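Quinoline 2-oxidoreductase large subunit (Pseudomonas putida, PDB 1T3Q) hydroxylates quinoline at carbon 2 as a molybdenum hydroxylase of the xanthine dehydrogenase family, using a molybdopterin cytosine dinucleotide cofactor. Local coordinates at residues 461-473 against 543-555. Residues are numbered along the deposited sequence; the frame is centred on the assembly and turned at random.
Unlike the reference sequence in segment 461-473: Glu465 (reference Asp), Val466 (reference Cys). With MCN (pterin cytosine dinucleotide), chain N; SMO (dioxosulfidomolybdenum(VI) ion), chain O.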
loop_
_atom_site.group_PDB
_atom_site.type_symbol
_atom_site.label_atom_id
_atom_site.label_comp_id
_atom_site.label_asym_id
_atom_site.label_seq_id
_atom_site.Cartn_x
_atom_site.Cartn_y
_atom_site.Cartn_z
ATOM N N SER B 461 -46.563 2.311 12.996
ATOM C CA SER B 461 -45.675 1.229 13.395
ATOM C C SER B 461 -44.825 1.667 14.580
ATOM O O SER B 461 -44.088 2.647 14.494
ATOM C CB SER B 461 -44.759 0.827 12.237
ATOM O OG SER B 461 -43.815 -0.138 12.664
ATOM N N VAL B 462 -44.945 0.940 15.688
ATOM C CA VAL B 462 -44.174 1.226 16.891
ATOM C C VAL B 462 -43.258 0.030 17.110
ATOM O O VAL B 462 -43.696 -1.118 17.010
ATOM C CB VAL B 462 -45.101 1.418 18.106
ATOM C CG1 VAL B 462 -44.274 1.660 19.360
ATOM C CG2 VAL B 462 -46.045 2.597 17.849
ATOM N N PHE B 463 -41.991 0.291 17.412
ATOM C CA PHE B 463 -41.038 -0.797 17.586
ATOM C C PHE B 463 -40.020 -0.607 18.701
ATOM O O PHE B 463 -39.891 0.467 19.294
ATOM C CB PHE B 463 -40.233 -0.985 16.292
ATOM C CG PHE B 463 -39.182 0.080 16.083
ATOM C CD1 PHE B 463 -39.533 1.343 15.614
ATOM C CD2 PHE B 463 -37.858 -0.151 16.452
ATOM C CE1 PHE B 463 -38.585 2.362 15.523
ATOM C CE2 PHE B 463 -36.903 0.861 16.367
ATOM C CZ PHE B 463 -37.271 2.125 15.902
ATOM N N ASN B 464 -39.300 -1.691 18.970
ATOM C CA ASN B 464 -38.188 -1.695 19.905
ATOM C C ASN B 464 -37.201 -2.517 19.074
ATOM O O ASN B 464 -37.612 -3.174 18.114
ATOM C CB ASN B 464 -38.563 -2.322 21.265
ATOM C CG ASN B 464 -38.597 -3.834 21.254
ATOM O OD1 ASN B 464 -38.699 -4.468 20.208
ATOM N ND2 ASN B 464 -38.533 -4.421 22.445
ATOM N N GLU B 465 -35.917 -2.467 19.401
ATOM C CA GLU B 465 -34.921 -3.162 18.599
ATOM C C GLU B 465 -33.689 -3.535 19.413
ATOM O O GLU B 465 -33.222 -2.744 20.234
ATOM C CB GLU B 465 -34.516 -2.233 17.438
ATOM C CG GLU B 465 -33.233 -2.579 16.707
ATOM C CD GLU B 465 -32.755 -1.445 15.792
ATOM O OE1 GLU B 465 -31.807 -1.667 15.014
ATOM O OE2 GLU B 465 -33.317 -0.329 15.857
ATOM N N VAL B 466 -33.161 -4.737 19.192
ATOM C CA VAL B 466 -31.955 -5.142 19.903
ATOM C C VAL B 466 -30.764 -4.522 19.179
ATOM O O VAL B 466 -30.618 -4.679 17.964
ATOM C CB VAL B 466 -31.798 -6.690 19.941
ATOM C CG1 VAL B 466 -32.940 -7.302 20.750
ATOM C CG2 VAL B 466 -31.772 -7.261 18.533
ATOM N N THR B 467 -29.928 -3.795 19.920
ATOM C CA THR B 467 -28.751 -3.151 19.337
ATOM C C THR B 467 -27.496 -3.535 20.114
ATOM O O THR B 467 -27.582 -4.232 21.127
ATOM C CB THR B 467 -28.884 -1.606 19.336
ATOM O OG1 THR B 467 -28.817 -1.109 20.679
ATOM C CG2 THR B 467 -30.203 -1.191 18.721
ATOM N N GLY B 468 -26.339 -3.074 19.646
ATOM C CA GLY B 468 -25.085 -3.395 20.312
ATOM C C GLY B 468 -24.934 -4.901 20.387
ATOM O O GLY B 468 -24.278 -5.445 21.277
ATOM N N THR B 469 -25.544 -5.571 19.420
ATOM C CA THR B 469 -25.558 -7.021 19.339
ATOM C C THR B 469 -24.264 -7.745 19.670
ATOM O O THR B 469 -23.287 -7.708 18.917
ATOM C CB THR B 469 -26.051 -7.452 17.965
ATOM O OG1 THR B 469 -27.323 -6.839 17.728
ATOM C CG2 THR B 469 -26.206 -8.967 17.890
ATOM N N GLY B 470 -24.284 -8.410 20.820
ATOM C CA GLY B 470 -23.139 -9.170 21.280
ATOM C C GLY B 470 -23.608 -10.526 21.780
ATOM O O GLY B 470 -24.727 -10.945 21.495
ATOM N N THR B 471 -22.755 -11.197 22.545
ATOM C CA THR B 471 -23.057 -12.520 23.083
ATOM C C THR B 471 -24.439 -12.645 23.718
ATOM O O THR B 471 -25.187 -13.571 23.402
ATOM C CB THR B 471 -22.013 -12.926 24.133
ATOM O OG1 THR B 471 -20.702 -12.757 23.582
ATOM C CG2 THR B 471 -22.212 -14.392 24.547
ATOM N N ARG B 472 -24.775 -11.716 24.610
ATOM C CA ARG B 472 -26.063 -11.744 25.300
ATOM C C ARG B 472 -27.240 -11.656 24.337
ATOM O O ARG B 472 -28.233 -12.365 24.487
ATOM C CB ARG B 472 -26.152 -10.597 26.320
ATOM C CG ARG B 472 -25.332 -10.744 27.615
ATOM C CD ARG B 472 -24.390 -11.940 27.645
ATOM N NE ARG B 472 -25.105 -13.213 27.598
ATOM C CZ ARG B 472 -24.513 -14.399 27.497
ATOM N NH1 ARG B 472 -25.244 -15.503 27.457
ATOM N N THR B 473 -27.139 -10.785 23.341
ATOM C CA THR B 473 -28.227 -10.646 22.392
ATOM C C THR B 473 -28.362 -11.882 21.514
ATOM O O THR B 473 -29.472 -12.324 21.227
ATOM C CB THR B 473 -28.039 -9.399 21.508
ATOM O OG1 THR B 473 -28.075 -8.229 22.334
ATOM C CG2 THR B 473 -29.147 -9.309 20.467
ATOM N N GLY B 543 -17.038 -6.852 13.526
ATOM C CA GLY B 543 -17.415 -5.881 12.513
ATOM C C GLY B 543 -18.709 -5.133 12.771
ATOM O O GLY B 543 -19.268 -5.183 13.865
ATOM N N ALA B 544 -19.180 -4.425 11.750
ATOM C CA ALA B 544 -20.410 -3.651 11.847
ATOM C C ALA B 544 -21.601 -4.403 11.256
ATOM O O ALA B 544 -21.616 -4.749 10.071
ATOM C CB ALA B 544 -20.240 -2.311 11.142
ATOM N N TYR B 545 -22.593 -4.653 12.100
ATOM C CA TYR B 545 -23.810 -5.350 11.708
ATOM C C TYR B 545 -24.740 -5.299 12.915
ATOM O O TYR B 545 -24.316 -4.922 14.003
ATOM C CB TYR B 545 -23.498 -6.804 11.321
ATOM C CG TYR B 545 -22.969 -7.657 12.452
ATOM C CD1 TYR B 545 -23.829 -8.192 13.411
ATOM C CD2 TYR B 545 -21.603 -7.905 12.580
ATOM C CE1 TYR B 545 -23.342 -8.954 14.474
ATOM C CE2 TYR B 545 -21.106 -8.663 13.638
ATOM C CZ TYR B 545 -21.980 -9.183 14.581
ATOM O OH TYR B 545 -21.495 -9.920 15.640
ATOM N N ALA B 546 -26.006 -5.647 12.717
ATOM C CA ALA B 546 -26.985 -5.653 13.797
ATOM C C ALA B 546 -26.995 -4.378 14.650
ATOM O O ALA B 546 -27.159 -4.448 15.873
ATOM C CB ALA B 546 -26.750 -6.868 14.689
ATOM N N SER B 547 -26.828 -3.223 14.010
ATOM C CA SER B 547 -26.828 -1.936 14.713
ATOM C C SER B 547 -25.949 -1.994 15.959
ATOM O O SER B 547 -26.395 -1.641 17.060
ATOM C CB SER B 547 -28.255 -1.567 15.127
ATOM O OG SER B 547 -29.142 -1.599 14.022
ATOM N N ARG B 548 -24.697 -2.411 15.786
ATOM C CA ARG B 548 -23.777 -2.565 16.907
ATOM C C ARG B 548 -22.552 -1.661 16.901
ATOM O O ARG B 548 -21.855 -1.570 17.905
ATOM C CB ARG B 548 -23.286 -4.010 16.958
ATOM C CG ARG B 548 -22.234 -4.323 15.887
ATOM C CD ARG B 548 -22.123 -5.824 15.632
ATOM N NE ARG B 548 -21.760 -6.560 16.836
ATOM C CZ ARG B 548 -20.515 -6.771 17.246
ATOM N NH1 ARG B 548 -19.486 -6.310 16.544
ATOM N NH2 ARG B 548 -20.296 -7.439 18.372
ATOM N N GLY B 549 -22.279 -1.013 15.772
ATOM C CA GLY B 549 -21.107 -0.166 15.666
ATOM C C GLY B 549 -20.935 0.897 16.732
ATOM O O GLY B 549 -19.898 0.950 17.394
ATOM N N ALA B 550 -21.934 1.758 16.883
ATOM C CA ALA B 550 -21.876 2.828 17.877
ATOM C C ALA B 550 -21.680 2.267 19.283
ATOM O O ALA B 550 -20.840 2.748 20.035
ATOM C CB ALA B 550 -23.154 3.660 17.821
ATOM N N VAL B 551 -22.450 1.240 19.623
ATOM C CA VAL B 551 -22.363 0.622 20.944
ATOM C C VAL B 551 -21.042 -0.093 21.183
ATOM O O VAL B 551 -20.335 0.204 22.144
ATOM C CB VAL B 551 -23.520 -0.378 21.164
ATOM C CG1 VAL B 551 -23.277 -1.195 22.434
ATOM C CG2 VAL B 551 -24.839 0.379 21.267
ATOM N N ILE B 552 -20.715 -1.038 20.306
ATOM C CA ILE B 552 -19.479 -1.797 20.421
ATOM C C ILE B 552 -18.271 -0.875 20.343
ATOM O O ILE B 552 -17.287 -1.061 21.063
ATOM C CB ILE B 552 -19.381 -2.861 19.306
ATOM C CG1 ILE B 552 -20.520 -3.875 19.458
ATOM C CG2 ILE B 552 -18.038 -3.558 19.366
ATOM C CD1 ILE B 552 -20.475 -4.658 20.769
ATOM N N GLY B 553 -18.348 0.120 19.465
ATOM C CA GLY B 553 -17.258 1.067 19.332
ATOM C C GLY B 553 -17.108 1.862 20.615
ATOM O O GLY B 553 -16.004 1.994 21.143
ATOM N N ALA B 554 -18.219 2.390 21.122
ATOM C CA ALA B 554 -18.182 3.169 22.357
ATOM C C ALA B 554 -17.582 2.327 23.477
ATOM O O ALA B 554 -16.673 2.769 24.186
ATOM C CB ALA B 554 -19.591 3.631 22.741
ATOM N N GLY B 555 -18.083 1.106 23.623
ATOM C CA GLY B 555 -17.593 0.225 24.668
ATOM C C GLY B 555 -16.130 -0.172 24.568
ATOM O O GLY B 555 -15.398 -0.067 25.557
HETATM N N1 MCN N . -25.041 6.651 15.550
HETATM C C2 MCN N . -24.907 7.810 16.383
HETATM N N3 MCN N . -25.480 7.652 17.635
HETATM C C4 MCN N . -26.142 6.525 18.111
HETATM C C5 MCN N . -26.259 5.373 17.209
HETATM C C6 MCN N . -25.712 5.437 15.950
HETATM O O2 MCN N . -24.363 8.813 15.976
HETATM N N4 MCN N . -26.643 6.485 19.326
HETATM C "C1'" MCN N . -24.366 6.775 14.133
HETATM C C2D MCN N . -22.923 6.093 14.106
HETATM O "O2'" MCN N . -22.033 6.839 13.201
HETATM C "C3'" MCN N . -23.220 4.672 13.675
HETATM C C4D MCN N . -24.344 4.801 12.675
HETATM O O4D MCN N . -25.074 6.066 13.076
HETATM O "O3'" MCN N . -22.020 4.075 13.070
HETATM C "C5'" MCN N . -25.238 3.541 12.500
HETATM O "O5'" MCN N . -25.635 3.178 13.799
HETATM P PA MCN N . -25.410 1.757 14.449
HETATM O O1A MCN N . -24.375 1.948 15.514
HETATM O O2A MCN N . -26.812 1.274 14.779
HETATM O O3A MCN N . -24.933 0.608 13.400
HETATM P PB MCN N . -23.513 0.333 12.713
HETATM O O1B MCN N . -23.061 -1.014 13.173
HETATM O O2B MCN N . -22.575 1.487 12.917
HETATM O O3B MCN N . -23.861 0.301 11.147
HETATM C C10 MCN N . -24.382 -0.858 10.548
HETATM C "C9'" MCN N . -25.829 -0.576 10.306
HETATM C "C8'" MCN N . -26.357 -1.830 9.572
HETATM S "S8'" MCN N . -26.272 -3.352 10.505
HETATM C "C7'" MCN N . -26.882 -1.862 8.345
HETATM S "S7'" MCN N . -27.469 -3.326 7.507
HETATM C "C6'" MCN N . -26.923 -0.523 7.534
HETATM C C7 MCN N . -26.973 0.663 8.461
HETATM O "O9'" MCN N . -25.914 0.624 9.403
HETATM N "N5'" MCN N . -25.767 -0.613 6.549
HETATM C C4A MCN N . -25.504 0.723 6.049
HETATM N "N8'" MCN N . -26.853 1.942 7.682
HETATM C C4B MCN N . -26.030 1.941 6.518
HETATM N "N1'" MCN N . -25.742 3.229 5.999
HETATM C "C2'" MCN N . -24.881 3.242 4.955
HETATM N "N2'" MCN N . -24.586 4.444 4.415
HETATM N "N3'" MCN N . -24.291 2.103 4.445
HETATM C "C4'" MCN N . -24.522 0.761 4.930
HETATM O "O4'" MCN N . -23.965 -0.184 4.428
HETATM S S SMO O . -28.192 -6.442 7.923
HETATM MO MO SMO O . -26.869 -5.162 9.006
HETATM O OM2 SMO O . -27.385 -6.265 10.249
HETATM O OM1 SMO O . -25.369 -5.654 8.395
#
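Thr469 O meets the guanidinium group of Arg548 at its edge, almost in its plane, while Tyr545 OH lies over the rim of one face and Ile552 CG1 over the centre of the other. Two nitrogens grip that one carbonyl oxygen side-on, Arg548 NE at 2.8 Å and Arg548 NH2 at 3.1 Å from Thr469 O, the first bond the straighter. At another edge Arg548 NH1 donates in plane to Gly543 O, 2.9 Å away, and also forms a salt bridge with Asp485, so the group is fixed in rotation. The chain bends at chi3 (-59°), bringing NE round to the carbonyl. Replacing Arg548 by a methionine would probably leave Thr469 O and Gly543 O without these donors and Asp485 without its positive mate, freeing the two loops to shift.

Nearer the metal, Thr469 OG1 donates to a lone pair of Ala546 O at 3.0 Å. Thr469 CB presses on Ala546 CB, a tight carbon contact. Beside them Gly468 N hydrogen-bonds to Ser547 O (3.0 Å). Gly468, at positive phi, packs its CA 3.5 Å from Val551 CB; any CB there would strike Val551 CG1. Glu465, extended from strand 454-467, brings OE1 to 2.8 Å from Ser547 OG.

The loop held in this way is a cofactor-binding turn: Ala546 N donates to an oxo ligand of the molybdenum, and at the start of helix 549-576 Gly549 N and Ala550 N bind the two phosphates of the pterin cytosine dinucleotide. The backbone amides thus serve the cofactor, while carbonyls and side chains of the same turn tie it to 465-469, a second shell consistent with steadying the molybdenum site.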